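Local coordinates for protein macrolide 2'-phosphotransferase MphH (Brachybacterium faecium, PDB 5UXD) that binds the macrolide azithromycin and, as a member of the phosphotransferase enzyme family, probably inactivates such antibiotics by phosphorylating their 2'-hydroxyl group, at residues Glu179-Asp184 against Ala260-Glu265. Numbering follows the deposited sequence. Where two conformers were deposited one is given.
Sequences EAWLAD and ARHCTE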
ATOM      1  N   GLU A 179      -2.422  15.672 -19.528  1.00 18.83           N
ATOM      2  CA  GLU A 179      -3.354  15.508 -20.638  0.50 16.67           C
ATOM      3  C   GLU A 179      -2.739  14.670 -21.756  1.00 18.53           C
ATOM      4  O   GLU A 179      -3.428  13.856 -22.387  1.00 16.71           O
ATOM      5  CB  GLU A 179      -3.794  16.881 -21.155  0.50 21.48           C
ATOM      6  CG  GLU A 179      -4.834  17.559 -20.269  0.50 19.51           C
ATOM      7  CD  GLU A 179      -5.047  19.027 -20.606  0.50 21.63           C
ATOM      8  OE1 GLU A 179      -4.136  19.653 -21.185  0.50 28.29           O
ATOM      9  OE2 GLU A 179      -6.129  19.559 -20.279  0.50 24.73           O
ATOM     10  N   ALA A 180      -1.439  14.856 -22.011  1.00 14.55           N
ATOM     11  CA  ALA A 180      -0.761  14.050 -23.022  1.00 15.05           C
ATOM     12  C   ALA A 180      -0.672  12.590 -22.600  1.00 15.97           C
ATOM     13  O   ALA A 180      -0.722  11.690 -23.445  1.00 18.31           O
ATOM     14  CB  ALA A 180       0.635  14.613 -23.287  1.00 16.13           C
ATOM     15  N   TRP A 181      -0.518  12.341 -21.295  1.00 13.22           N
ATOM     16  CA  TRP A 181      -0.524  10.984 -20.765  1.00 10.83           C
ATOM     17  C   TRP A 181      -1.891  10.340 -20.966  1.00 14.75           C
ATOM     18  O   TRP A 181      -1.993   9.210 -21.461  1.00 15.85           O
ATOM     19  CB  TRP A 181      -0.133  11.027 -19.271  1.00 11.41           C
ATOM     20  CG  TRP A 181      -0.375   9.778 -18.482  1.00 17.03           C
ATOM     21  CD1 TRP A 181      -0.039   8.514 -18.833  1.00 14.15           C
ATOM     22  CD2 TRP A 181      -0.957   9.689 -17.168  1.00 14.72           C
ATOM     23  NE1 TRP A 181      -0.387   7.637 -17.839  1.00 12.82           N
ATOM     24  CE2 TRP A 181      -0.970   8.333 -16.811  1.00 17.53           C
ATOM     25  CE3 TRP A 181      -1.502  10.626 -16.287  1.00 18.56           C
ATOM     26  CZ2 TRP A 181      -1.491   7.883 -15.596  1.00 11.97           C
ATOM     27  CZ3 TRP A 181      -2.021  10.186 -15.089  1.00 19.66           C
ATOM     28  CH2 TRP A 181      -2.022   8.819 -14.754  1.00 15.76           C
ATOM     29  N   LEU A 182      -2.958  11.068 -20.621  1.00 15.67           N
ATOM     30  CA  LEU A 182      -4.300  10.511 -20.722  1.00 12.28           C
ATOM     31  C   LEU A 182      -4.701  10.274 -22.169  1.00 15.36           C
ATOM     32  O   LEU A 182      -5.533   9.401 -22.438  1.00 19.00           O
ATOM     33  CB  LEU A 182      -5.317  11.436 -20.040  1.00 17.80           C
ATOM     34  CG  LEU A 182      -5.128  11.617 -18.523  1.00 11.94           C
ATOM     35  CD1 LEU A 182      -5.840  12.862 -18.024  1.00 18.20           C
ATOM     36  CD2 LEU A 182      -5.636  10.385 -17.787  1.00 17.20           C
ATOM     37  N   ALA A 183      -4.099  11.002 -23.108  1.00 12.65           N
ATOM     38  CA  ALA A 183      -4.418  10.826 -24.522  1.00 16.49           C
ATOM     39  C   ALA A 183      -3.611   9.724 -25.204  1.00 24.67           C
ATOM     40  O   ALA A 183      -3.992   9.285 -26.298  1.00 21.66           O
ATOM     41  CB  ALA A 183      -4.207  12.153 -25.266  1.00 18.23           C
ATOM     42  N   ASP A 184      -2.514   9.262 -24.603  1.00 15.41           N
ATOM     43  CA  ASP A 184      -1.652   8.265 -25.245  1.00 14.45           C
ATOM     44  C   ASP A 184      -2.199   6.863 -24.998  1.00 21.61           C
ATOM     45  O   ASP A 184      -2.004   6.274 -23.923  1.00 17.38           O
ATOM     46  CB  ASP A 184      -0.218   8.394 -24.743  1.00 15.21           C
ATOM     47  CG  ASP A 184       0.681   7.305 -25.278  1.00 25.08           C
ATOM     48  OD1 ASP A 184       0.381   6.760 -26.366  1.00 23.86           O
ATOM     49  OD2 ASP A 184       1.686   6.995 -24.599  1.00 22.29           O
ATOM     50  N   ALA A 260       6.201   0.803 -18.851  1.00 17.72           N
ATOM     51  CA  ALA A 260       7.180   1.575 -18.089  1.00 15.88           C
ATOM     52  C   ALA A 260       6.917   3.067 -18.253  1.00 18.54           C
ATOM     53  O   ALA A 260       6.978   3.825 -17.274  1.00 13.94           O
ATOM     54  CB  ALA A 260       8.608   1.204 -18.502  1.00 14.64           C
ATOM     55  N   ARG A 261       6.575   3.486 -19.476  1.00 14.65           N
ATOM     56  CA  ARG A 261       6.214   4.878 -19.728  0.52 14.21           C
ATOM     57  C   ARG A 261       5.052   5.298 -18.839  1.00 14.67           C
ATOM     58  O   ARG A 261       5.119   6.321 -18.147  1.00 11.07           O
ATOM     59  CB  ARG A 261       5.872   5.048 -21.214  0.52 14.98           C
ATOM     60  CG  ARG A 261       5.251   6.386 -21.620  0.52 18.03           C
ATOM     61  CD  ARG A 261       4.640   6.300 -23.035  0.52 23.95           C
ATOM     62  NE  ARG A 261       5.595   5.775 -24.011  0.52 26.41           N
ATOM     63  CZ  ARG A 261       5.268   5.065 -25.089  0.52 20.81           C
ATOM     64  NH1 ARG A 261       3.997   4.784 -25.356  0.52 18.40           N
ATOM     65  NH2 ARG A 261       6.219   4.634 -25.904  0.52 24.31           N
ATOM     66  N   HIS A 262       3.974   4.507 -18.862  1.00 15.11           N
ATOM     67  CA  HIS A 262       2.796   4.706 -18.019  1.00 11.66           C
ATOM     68  C   HIS A 262       3.166   4.877 -16.540  1.00 13.12           C
ATOM     69  O   HIS A 262       2.652   5.776 -15.863  1.00 14.21           O
ATOM     70  CB  HIS A 262       1.865   3.497 -18.218  1.00 12.52           C
ATOM     71  CG  HIS A 262       0.563   3.574 -17.479  1.00 13.29           C
ATOM     72  ND1 HIS A 262      -0.308   4.635 -17.601  1.00 15.13           N
ATOM     73  CD2 HIS A 262      -0.037   2.691 -16.645  1.00 16.80           C
ATOM     74  CE1 HIS A 262      -1.379   4.410 -16.856  1.00 12.21           C
ATOM     75  NE2 HIS A 262      -1.239   3.238 -16.263  1.00 14.34           N
ATOM     76  N   CYS A 263       4.055   4.019 -16.027  1.00 11.58           N
ATOM     77  CA  CYS A 263       4.424   4.072 -14.606  1.00 11.21           C
ATOM     78  C   CYS A 263       4.998   5.434 -14.224  1.00 10.77           C
ATOM     79  O   CYS A 263       4.626   6.007 -13.197  1.00 12.62           O
ATOM     80  CB  CYS A 263       5.439   2.971 -14.269  1.00 10.75           C
ATOM     81  SG  CYS A 263       4.807   1.302 -14.205  1.00 16.60           S
ATOM     82  N   THR A 264       5.934   5.952 -15.027  1.00 13.64           N
ATOM     83  CA  THR A 264       6.561   7.231 -14.701  1.00 13.26           C
ATOM     84  C   THR A 264       5.571   8.386 -14.835  1.00 12.95           C
ATOM     85  O   THR A 264       5.583   9.318 -14.024  1.00 16.17           O
ATOM     86  CB  THR A 264       7.793   7.447 -15.589  1.00 21.23           C
ATOM     87  OG1 THR A 264       8.890   6.711 -15.035  1.00 19.69           O
ATOM     88  CG2 THR A 264       8.185   8.941 -15.660  1.00 14.33           C
ATOM     89  N   GLU A 265       4.713   8.357 -15.863  1.00 15.73           N
ATOM     90  CA  GLU A 265       3.703   9.404 -15.982  1.00 13.47           C
ATOM     91  C   GLU A 265       2.747   9.366 -14.802  1.00 16.15           C
ATOM     92  O   GLU A 265       2.380  10.407 -14.247  1.00 15.19           O
ATOM     93  CB  GLU A 265       2.920   9.254 -17.292  1.00 12.48           C
ATOM     94  CG  GLU A 265       3.767   9.517 -18.527  1.00 16.58           C
ATOM     95  CD  GLU A 265       4.644  10.734 -18.354  1.00 16.24           C
ATOM     96  OE1 GLU A 265       4.118  11.868 -18.438  1.00 16.65           O
ATOM     97  OE2 GLU A 265       5.855  10.552 -18.122  1.00 17.78           O
TER
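The indole of W181 reaches from helix 172-183 to helix 259-268 and bonds edge to edge with the imidazole of H262. NE1 of W181 donates to ND1 of H262 at 3.0 Å, with a nearly straight N-H...N angle of 166°. The acceptor lies in the indole plane, whereas the donor is tilted out of the imidazole plane; the two rings meet rim to rim, their planes 39° apart, without stacking. With CG anti to the backbone N (chi1 167°), the indole is carried across to the second helix.

E265, one turn on from H262, supplies aliphatic cover: its CB lies over one face of the indole five-membered ring, 3.5 Å from the ring centroid, in a CH-pi contact. Beyond it the chain bends at chi2, and the carboxylate, its plane steeply inclined to the indole, turns to a salt bridge with R177 on the helix that carries W181; W188 stacks on the indole and W157 meets it edge-to-face.

D184 and R261 form a looser, outer link. OD2 of D184 uses its syn lone pair to accept from NH1 of R261 at 3.3 Å, but the bond is bent and the oxygen is tilted from the guanidinium plane, while the other oxygen, OD1, takes the backbone N of G186.

Accepting at ND1 probably leaves the imidazole proton of H262 on NE2, toward its hydrogen-bond partner there, the carboxylate of D224. The imidazole is thus probably held between an indole donor and a carboxylate acceptor, which would fix the rotation of its ring within the helical part of this kinase-like fold.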